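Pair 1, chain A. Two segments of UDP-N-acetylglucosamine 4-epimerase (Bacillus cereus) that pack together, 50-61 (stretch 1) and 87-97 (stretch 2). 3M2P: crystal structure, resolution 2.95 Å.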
# COMPACT_ATOMS: atom_id res chain seq x y z
N ASP A 50 19.65 -6.67 14.83
CA ASP A 50 18.86 -5.54 15.26
C ASP A 50 18.20 -4.88 14.05
O ASP A 50 17.62 -3.80 14.15
CB ASP A 50 19.69 -4.54 16.05
CG ASP A 50 20.76 -3.87 15.22
OD1 ASP A 50 20.86 -4.15 14.01
OD2 ASP A 50 21.51 -3.05 15.78
N TYR A 51 18.29 -5.57 12.92
CA TYR A 51 17.68 -5.13 11.66
C TYR A 51 18.10 -3.73 11.24
O TYR A 51 17.35 -3.01 10.57
CB TYR A 51 16.16 -5.31 11.69
CG TYR A 51 15.78 -6.77 11.77
CD1 TYR A 51 15.72 -7.56 10.63
CD2 TYR A 51 15.53 -7.36 12.99
CE1 TYR A 51 15.40 -8.90 10.72
CE2 TYR A 51 15.21 -8.69 13.09
CZ TYR A 51 15.14 -9.45 11.96
OH TYR A 51 14.80 -10.78 12.09
N THR A 52 19.31 -3.35 11.61
CA THR A 52 19.88 -2.13 11.10
C THR A 52 20.64 -2.52 9.85
O THR A 52 21.05 -3.67 9.70
CB THR A 52 20.80 -1.48 12.13
OG1 THR A 52 21.79 -2.43 12.54
CG2 THR A 52 20.00 -1.03 13.34
N LEU A 53 20.79 -1.57 8.93
CA LEU A 53 21.54 -1.79 7.70
C LEU A 53 22.90 -2.32 8.03
O LEU A 53 23.31 -3.36 7.53
CB LEU A 53 21.71 -0.49 6.94
CG LEU A 53 21.89 -0.56 5.44
CD1 LEU A 53 22.23 0.81 4.91
CD2 LEU A 53 22.94 -1.56 5.06
N GLU A 54 23.60 -1.59 8.90
CA GLU A 54 25.00 -1.85 9.20
C GLU A 54 25.20 -3.22 9.81
O GLU A 54 26.25 -3.85 9.65
CB GLU A 54 25.57 -0.77 10.13
CG GLU A 54 24.88 -0.68 11.50
CD GLU A 54 23.81 0.41 11.60
OE1 GLU A 54 23.35 0.91 10.55
OE2 GLU A 54 23.45 0.77 12.75
N ASP A 55 24.17 -3.70 10.50
CA ASP A 55 24.23 -5.00 11.12
C ASP A 55 23.87 -6.14 10.17
O ASP A 55 24.53 -7.18 10.18
CB ASP A 55 23.31 -5.07 12.33
CG ASP A 55 23.57 -6.29 13.14
OD1 ASP A 55 24.73 -6.50 13.53
OD2 ASP A 55 22.63 -7.06 13.37
N LEU A 56 22.82 -5.95 9.38
CA LEU A 56 22.38 -7.01 8.47
C LEU A 56 23.47 -7.30 7.45
O LEU A 56 23.72 -8.46 7.09
CB LEU A 56 21.05 -6.64 7.79
CG LEU A 56 19.86 -6.53 8.73
CD1 LEU A 56 18.74 -5.71 8.11
CD2 LEU A 56 19.37 -7.92 9.17
N ILE A 57 24.12 -6.23 6.98
CA ILE A 57 25.23 -6.36 6.07
C ILE A 57 26.11 -7.51 6.53
O ILE A 57 26.49 -8.36 5.74
CB ILE A 57 26.05 -5.05 5.98
CG1 ILE A 57 25.38 -4.08 5.02
CG2 ILE A 57 27.47 -5.33 5.53
CD1 ILE A 57 26.03 -2.75 4.98
N ASN A 58 26.38 -7.57 7.82
CA ASN A 58 27.22 -8.62 8.37
C ASN A 58 26.49 -9.94 8.65
O ASN A 58 27.08 -11.01 8.51
CB ASN A 58 27.97 -8.13 9.61
CG ASN A 58 28.96 -7.03 9.28
OD1 ASN A 58 29.11 -6.06 10.01
ND2 ASN A 58 29.65 -7.18 8.14
N GLN A 59 25.22 -9.87 9.02
CA GLN A 59 24.46 -11.09 9.27
C GLN A 59 24.12 -11.81 7.96
O GLN A 59 23.64 -12.95 7.97
CB GLN A 59 23.18 -10.79 10.06
CG GLN A 59 23.41 -9.97 11.32
CD GLN A 59 24.35 -10.64 12.29
OE1 GLN A 59 24.16 -11.80 12.66
NE2 GLN A 59 25.38 -9.93 12.71
N LEU A 60 24.38 -11.17 6.83
CA LEU A 60 24.10 -11.77 5.53
C LEU A 60 25.34 -12.02 4.67
O LEU A 60 25.21 -12.38 3.49
CB LEU A 60 23.11 -10.89 4.76
CG LEU A 60 21.69 -10.78 5.29
CD1 LEU A 60 20.82 -10.05 4.26
CD2 LEU A 60 21.13 -12.14 5.60
N ASN A 61 26.54 -11.85 5.22
CA ASN A 61 27.74 -11.91 4.37
C ASN A 61 28.10 -13.27 3.79
O ASN A 61 29.01 -13.36 2.96
CB ASN A 61 28.97 -11.26 5.02
CG ASN A 61 29.59 -12.11 6.11
OD1 ASN A 61 29.45 -13.34 6.14
ND2 ASN A 61 30.31 -11.45 7.02
N ILE A 87 10.79 0.17 7.24
CA ILE A 87 12.21 0.41 7.45
C ILE A 87 13.02 -0.90 7.47
O ILE A 87 14.04 -1.01 6.82
CB ILE A 87 12.44 1.21 8.77
CG1 ILE A 87 11.99 2.66 8.57
CG2 ILE A 87 13.87 1.13 9.25
CD1 ILE A 87 12.31 3.53 9.70
N LEU A 88 12.56 -1.88 8.23
CA LEU A 88 13.27 -3.14 8.35
C LEU A 88 13.44 -3.74 6.96
O LEU A 88 14.47 -4.32 6.64
CB LEU A 88 12.49 -4.10 9.27
CG LEU A 88 13.13 -5.44 9.65
CD1 LEU A 88 12.41 -6.09 10.80
CD2 LEU A 88 13.20 -6.39 8.47
N THR A 89 12.41 -3.60 6.14
CA THR A 89 12.39 -4.14 4.80
C THR A 89 13.47 -3.49 3.93
O THR A 89 14.36 -4.18 3.46
CB THR A 89 10.98 -4.02 4.17
OG1 THR A 89 10.16 -5.06 4.71
CG2 THR A 89 11.02 -4.16 2.66
N GLN A 90 13.40 -2.18 3.75
CA GLN A 90 14.43 -1.45 3.01
C GLN A 90 15.85 -1.71 3.50
O GLN A 90 16.78 -1.75 2.70
CB GLN A 90 14.18 0.06 2.99
CG GLN A 90 15.15 0.80 2.08
CD GLN A 90 14.74 2.23 1.81
OE1 GLN A 90 14.19 2.90 2.67
NE2 GLN A 90 15.00 2.70 0.60
N ASN A 91 16.02 -1.87 4.80
CA ASN A 91 17.34 -2.19 5.34
C ASN A 91 17.82 -3.49 4.75
O ASN A 91 18.94 -3.60 4.24
CB ASN A 91 17.30 -2.35 6.86
CG ASN A 91 17.26 -1.02 7.59
OD1 ASN A 91 16.93 -0.98 8.77
ND2 ASN A 91 17.59 0.06 6.89
N LEU A 92 16.95 -4.49 4.86
CA LEU A 92 17.23 -5.84 4.38
C LEU A 92 17.62 -5.84 2.91
O LEU A 92 18.61 -6.47 2.53
CB LEU A 92 16.00 -6.72 4.60
CG LEU A 92 16.20 -8.21 4.38
CD1 LEU A 92 17.08 -8.78 5.48
CD2 LEU A 92 14.85 -8.87 4.33
N TYR A 93 16.86 -5.15 2.07
CA TYR A 93 17.18 -5.12 0.65
C TYR A 93 18.49 -4.37 0.38
O TYR A 93 19.28 -4.78 -0.48
CB TYR A 93 16.02 -4.57 -0.19
CG TYR A 93 14.74 -5.38 -0.05
CD1 TYR A 93 14.76 -6.66 0.52
CD2 TYR A 93 13.52 -4.89 -0.50
CE1 TYR A 93 13.59 -7.40 0.65
CE2 TYR A 93 12.36 -5.61 -0.36
CZ TYR A 93 12.39 -6.86 0.21
OH TYR A 93 11.23 -7.59 0.33
N ASP A 94 18.73 -3.29 1.13
CA ASP A 94 20.01 -2.57 1.09
C ASP A 94 21.16 -3.51 1.43
O ASP A 94 22.21 -3.51 0.79
CB ASP A 94 20.02 -1.42 2.10
CG ASP A 94 19.52 -0.11 1.52
OD1 ASP A 94 19.34 -0.01 0.29
OD2 ASP A 94 19.32 0.84 2.30
N ALA A 95 20.95 -4.31 2.46
CA ALA A 95 21.95 -5.23 2.96
C ALA A 95 22.17 -6.34 1.96
O ALA A 95 23.30 -6.76 1.70
CB ALA A 95 21.50 -5.81 4.30
N CYS A 96 21.07 -6.82 1.40
CA CYS A 96 21.11 -7.85 0.37
C CYS A 96 21.96 -7.40 -0.80
O CYS A 96 22.84 -8.12 -1.24
CB CYS A 96 19.69 -8.21 -0.06
SG CYS A 96 18.95 -9.43 1.04
N TYR A 97 21.69 -6.19 -1.29
CA TYR A 97 22.46 -5.57 -2.35
C TYR A 97 23.96 -5.50 -2.06
O TYR A 97 24.78 -5.88 -2.90
CB TYR A 97 21.91 -4.18 -2.64
CG TYR A 97 22.61 -3.45 -3.77
CD1 TYR A 97 22.24 -3.68 -5.10
CD2 TYR A 97 23.62 -2.53 -3.51
CE1 TYR A 97 22.87 -3.01 -6.14
CE2 TYR A 97 24.26 -1.86 -4.54
CZ TYR A 97 23.88 -2.11 -5.86
OH TYR A 97 24.51 -1.45 -6.90

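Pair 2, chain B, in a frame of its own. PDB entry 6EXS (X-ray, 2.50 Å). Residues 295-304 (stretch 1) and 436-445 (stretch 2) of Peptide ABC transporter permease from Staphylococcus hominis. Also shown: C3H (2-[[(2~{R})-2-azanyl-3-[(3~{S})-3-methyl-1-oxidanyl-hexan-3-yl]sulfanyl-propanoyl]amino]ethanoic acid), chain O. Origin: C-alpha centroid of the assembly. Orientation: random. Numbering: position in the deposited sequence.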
# COMPACT_ATOMS: atom_id res chain seq x y z
N GLY B 295 -1.09 -12.99 -5.99
CA GLY B 295 -1.18 -11.61 -5.51
C GLY B 295 0.04 -11.19 -4.69
O GLY B 295 0.56 -10.09 -4.86
N MET B 296 0.51 -12.09 -3.81
CA MET B 296 1.67 -11.88 -2.95
C MET B 296 2.95 -11.74 -3.80
O MET B 296 3.73 -10.81 -3.57
CB MET B 296 1.80 -13.04 -1.94
CG MET B 296 2.44 -12.63 -0.64
SD MET B 296 2.31 -13.90 0.65
CE MET B 296 3.48 -15.12 0.04
N LEU B 297 3.14 -12.65 -4.80
CA LEU B 297 4.27 -12.66 -5.73
C LEU B 297 4.30 -11.38 -6.56
O LEU B 297 5.38 -10.88 -6.86
CB LEU B 297 4.22 -13.88 -6.68
CG LEU B 297 4.47 -15.29 -6.12
CD1 LEU B 297 4.01 -16.32 -7.10
CD2 LEU B 297 5.96 -15.51 -5.79
N PHE B 298 3.11 -10.84 -6.92
CA PHE B 298 3.02 -9.59 -7.68
C PHE B 298 3.49 -8.39 -6.85
O PHE B 298 4.33 -7.61 -7.33
CB PHE B 298 1.60 -9.33 -8.24
CG PHE B 298 1.57 -7.98 -8.92
CD1 PHE B 298 1.98 -7.84 -10.24
CD2 PHE B 298 1.26 -6.83 -8.21
CE1 PHE B 298 2.05 -6.59 -10.84
CE2 PHE B 298 1.33 -5.58 -8.81
CZ PHE B 298 1.74 -5.47 -10.11
N TRP B 299 2.91 -8.21 -5.63
CA TRP B 299 3.25 -7.09 -4.75
C TRP B 299 4.66 -7.17 -4.20
O TRP B 299 5.22 -6.12 -3.88
CB TRP B 299 2.22 -6.88 -3.63
CG TRP B 299 0.86 -6.55 -4.13
CD1 TRP B 299 -0.26 -7.31 -4.02
CD2 TRP B 299 0.48 -5.40 -4.90
NE1 TRP B 299 -1.32 -6.70 -4.64
CE2 TRP B 299 -0.89 -5.52 -5.19
CE3 TRP B 299 1.17 -4.24 -5.32
CZ2 TRP B 299 -1.59 -4.54 -5.91
CZ3 TRP B 299 0.48 -3.28 -6.04
CH2 TRP B 299 -0.88 -3.44 -6.34
N SER B 300 5.26 -8.37 -4.12
CA SER B 300 6.65 -8.50 -3.64
C SER B 300 7.58 -7.75 -4.60
O SER B 300 8.32 -6.87 -4.17
CB SER B 300 7.05 -9.97 -3.51
OG SER B 300 8.43 -10.11 -3.22
N ILE B 301 7.45 -8.04 -5.91
CA ILE B 301 8.21 -7.42 -6.99
C ILE B 301 7.79 -5.96 -7.15
O ILE B 301 8.65 -5.08 -7.15
CB ILE B 301 8.16 -8.24 -8.30
CG1 ILE B 301 8.94 -9.58 -8.10
CG2 ILE B 301 8.72 -7.43 -9.48
CD1 ILE B 301 8.83 -10.59 -9.23
N GLN B 302 6.47 -5.69 -7.23
CA GLN B 302 5.95 -4.32 -7.36
C GLN B 302 6.40 -3.37 -6.22
O GLN B 302 6.88 -2.28 -6.50
CB GLN B 302 4.42 -4.32 -7.52
CG GLN B 302 3.85 -3.03 -8.10
CD GLN B 302 3.72 -1.90 -7.10
OE1 GLN B 302 3.56 -2.09 -5.90
NE2 GLN B 302 3.76 -0.69 -7.59
N GLU B 303 6.23 -3.76 -4.95
CA GLU B 303 6.61 -2.90 -3.82
C GLU B 303 8.14 -2.72 -3.66
O GLU B 303 8.58 -1.89 -2.85
CB GLU B 303 5.97 -3.38 -2.51
CG GLU B 303 4.46 -3.21 -2.46
CD GLU B 303 3.93 -1.82 -2.19
OE1 GLU B 303 4.73 -0.85 -2.18
OE2 GLU B 303 2.70 -1.69 -1.99
N GLN B 304 8.94 -3.44 -4.48
CA GLN B 304 10.39 -3.31 -4.45
C GLN B 304 10.88 -2.16 -5.32
O GLN B 304 12.06 -1.83 -5.26
CB GLN B 304 11.09 -4.62 -4.78
CG GLN B 304 11.36 -5.49 -3.57
CD GLN B 304 11.87 -6.85 -3.98
OE1 GLN B 304 12.82 -6.98 -4.76
NE2 GLN B 304 11.24 -7.90 -3.47
N VAL B 436 -7.98 -10.40 3.48
CA VAL B 436 -7.09 -11.30 2.72
C VAL B 436 -6.56 -10.64 1.42
O VAL B 436 -5.38 -10.85 1.12
CB VAL B 436 -7.60 -12.75 2.47
CG1 VAL B 436 -7.88 -13.49 3.78
CG2 VAL B 436 -8.80 -12.80 1.54
N TRP B 437 -7.36 -9.83 0.69
CA TRP B 437 -6.82 -9.14 -0.50
C TRP B 437 -5.82 -8.03 -0.08
O TRP B 437 -4.83 -7.80 -0.76
CB TRP B 437 -7.91 -8.64 -1.50
CG TRP B 437 -7.43 -7.55 -2.42
CD1 TRP B 437 -7.75 -6.22 -2.34
CD2 TRP B 437 -6.42 -7.66 -3.45
NE1 TRP B 437 -7.02 -5.50 -3.25
CE2 TRP B 437 -6.19 -6.35 -3.94
CE3 TRP B 437 -5.67 -8.72 -3.97
CZ2 TRP B 437 -5.29 -6.10 -4.98
CZ3 TRP B 437 -4.75 -8.46 -4.98
CH2 TRP B 437 -4.57 -7.17 -5.48
N LEU B 438 -6.07 -7.39 1.07
CA LEU B 438 -5.20 -6.37 1.66
C LEU B 438 -3.90 -7.03 2.18
O LEU B 438 -2.82 -6.43 2.09
CB LEU B 438 -5.95 -5.68 2.80
CG LEU B 438 -5.51 -4.28 3.22
CD1 LEU B 438 -5.52 -3.29 2.05
CD2 LEU B 438 -6.43 -3.76 4.26
N LEU B 439 -4.01 -8.28 2.68
CA LEU B 439 -2.89 -9.07 3.16
C LEU B 439 -1.96 -9.56 2.05
O LEU B 439 -0.80 -9.83 2.33
CB LEU B 439 -3.35 -10.23 4.06
CG LEU B 439 -3.49 -9.87 5.55
CD1 LEU B 439 -4.16 -10.98 6.30
CD2 LEU B 439 -2.14 -9.56 6.19
N THR B 440 -2.44 -9.64 0.77
CA THR B 440 -1.56 -10.01 -0.35
C THR B 440 -0.44 -8.96 -0.43
O THR B 440 0.68 -9.32 -0.76
CB THR B 440 -2.31 -10.16 -1.70
OG1 THR B 440 -2.80 -8.90 -2.16
CG2 THR B 440 -3.42 -11.17 -1.65
N ASN B 441 -0.75 -7.69 -0.06
CA ASN B 441 0.21 -6.58 -0.04
C ASN B 441 0.98 -6.49 1.29
O ASN B 441 2.21 -6.38 1.28
CB ASN B 441 -0.44 -5.25 -0.41
CG ASN B 441 0.59 -4.18 -0.72
OD1 ASN B 441 1.11 -3.50 0.18
ND2 ASN B 441 0.95 -4.05 -1.98
N ALA B 442 0.26 -6.58 2.44
CA ALA B 442 0.85 -6.56 3.78
C ALA B 442 1.87 -7.70 3.99
O ALA B 442 2.95 -7.46 4.51
CB ALA B 442 -0.24 -6.62 4.84
N SER B 443 1.53 -8.93 3.53
CA SER B 443 2.41 -10.09 3.60
C SER B 443 3.60 -9.98 2.64
O SER B 443 4.71 -10.32 3.04
CB SER B 443 1.65 -11.38 3.32
OG SER B 443 0.66 -11.55 4.32
N ALA B 444 3.38 -9.52 1.38
CA ALA B 444 4.45 -9.34 0.39
C ALA B 444 5.50 -8.35 0.91
O ALA B 444 6.69 -8.64 0.80
CB ALA B 444 3.89 -8.85 -0.93
N GLN B 445 5.07 -7.23 1.51
CA GLN B 445 5.94 -6.22 2.12
C GLN B 445 6.67 -6.74 3.36
O GLN B 445 7.82 -6.34 3.62
CB GLN B 445 5.14 -4.93 2.43
CG GLN B 445 4.93 -4.01 1.23
CD GLN B 445 6.16 -3.18 0.90
OE1 GLN B 445 7.22 -3.70 0.52
NE2 GLN B 445 6.03 -1.86 0.99
O2 C3H O . -0.95 4.02 -4.51
C11 C3H O . -0.91 3.90 -5.68
O3 C3H O . -1.79 3.24 -6.36
C10 C3H O . 0.18 4.43 -6.56
N1 C3H O . 1.46 4.53 -5.89
C9 C3H O . 2.28 3.50 -5.83
O1 C3H O . 1.94 2.38 -5.47
C8 C3H O . 3.71 3.71 -6.23
N C3H O . 3.99 5.14 -6.26
C7 C3H O . 4.66 3.07 -5.22
S C3H O . 5.41 1.48 -5.67
C3 C3H O . 6.59 1.67 -7.11
C4 C3H O . 7.74 2.50 -6.60
C5 C3H O . 5.80 2.27 -8.28
C6 C3H O . 6.59 2.72 -9.49
O C3H O . 6.46 4.08 -9.72
C2 C3H O . 7.12 0.31 -7.57
C1 C3H O . 6.76 -0.08 -8.99
C C3H O . 7.33 -1.43 -9.35
O HOH W 1 9.13 -0.61 0.14

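What separates the two contacts most sharply? It is the position held by A:Leu60 in pair 1 and B:Glu303 in pair 2, which is apolar in one and charged in the other. In pair 1, A:Leu60 points toward the partner helix and packs its CD1 4.1 Å from CD1 of A:Leu92 and 3.8 Å from SG of A:Cys96, closing the contact with carbon and sulfur. In pair 2, B:Glu303 also points toward its partner, but the matching residues there are B:Asn441 and B:Gln445. The amide of B:Asn441 supplies a hydrogen bond, ND2 donating to OE2 of B:Glu303 at 2.9 Å, so a buried carboxylate gains a donor where the matching pair A:Leu60 and A:Leu92 makes an apolar contact. CB of B:Glu303 also lies 3.3 Å from OE1 of B:Gln445, and a water joins its backbone O to NE2 of B:Gln445 through two weak hydrogen bonds.

What geometry do they share? Fourteen central residues superpose with an RMSD of 0.5 Å. The helix axes cross at -47° in pair 1 and -46° in pair 2, with closest approaches of 8.4 and 8.0 Å, and the buried areas, 527 and 524 Å², are nearly equal. This close approach runs past a small residue: A:Ala95 matches B:Ala444, and both methyls point toward the other helix. CB of A:Ala95 lies 3.8 Å from N of A:Ile57, while CB of B:Ala444 lies 3.5 Å from N of B:Ser300, the matching residue. Each methyl thus rests against the opposing backbone, and the two backbones come near: CA to CA, A:Ile57 and A:Ala95 are 4.7 Å apart, as are B:Ser300 and B:Ala444.

How is the space beside that alanine filled? A:Leu56 and B:Trp299 match; both point toward the partner and both have chi1 m. The leucine sets CB 3.6 Å from CB of A:Ala95 and CD1 3.9 Å from CB of A:Asn91. The larger indole sits as a knob among B:Trp437, B:Thr440, B:Asn441 and B:Ala444. CB of B:Asn441 lies over one face of its five-membered ring, 4.3 Å from the centroid, whereas OG1 of B:Thr440 approaches the ring edge, 3.5 Å from CD1 of B:Trp299. The indole also reaches B:Trp437, its NE1 3.4 Å from CH2 of that residue, in an oblique aromatic pair.

How does the beginning of stretch 1 meet the partner helix? In pair 1 the loop residue A:Tyr51 offers a ring face to A:Leu88, whose CD1 is 3.8 Å from the ring centroid. A:Thr52, the N-cap of the helix that follows, matches B:Gly295, which lies within a helix that began earlier. An ideal CB on B:Gly295 would fall 3.2 Å from CG2 of B:Thr440, a tight fit; its bare backbone instead brings C to 3.9 Å from CB of B:Thr440. The CA-to-CB bond of A:Thr52 points away from the partner, whereas a CB on B:Gly295 would point toward it.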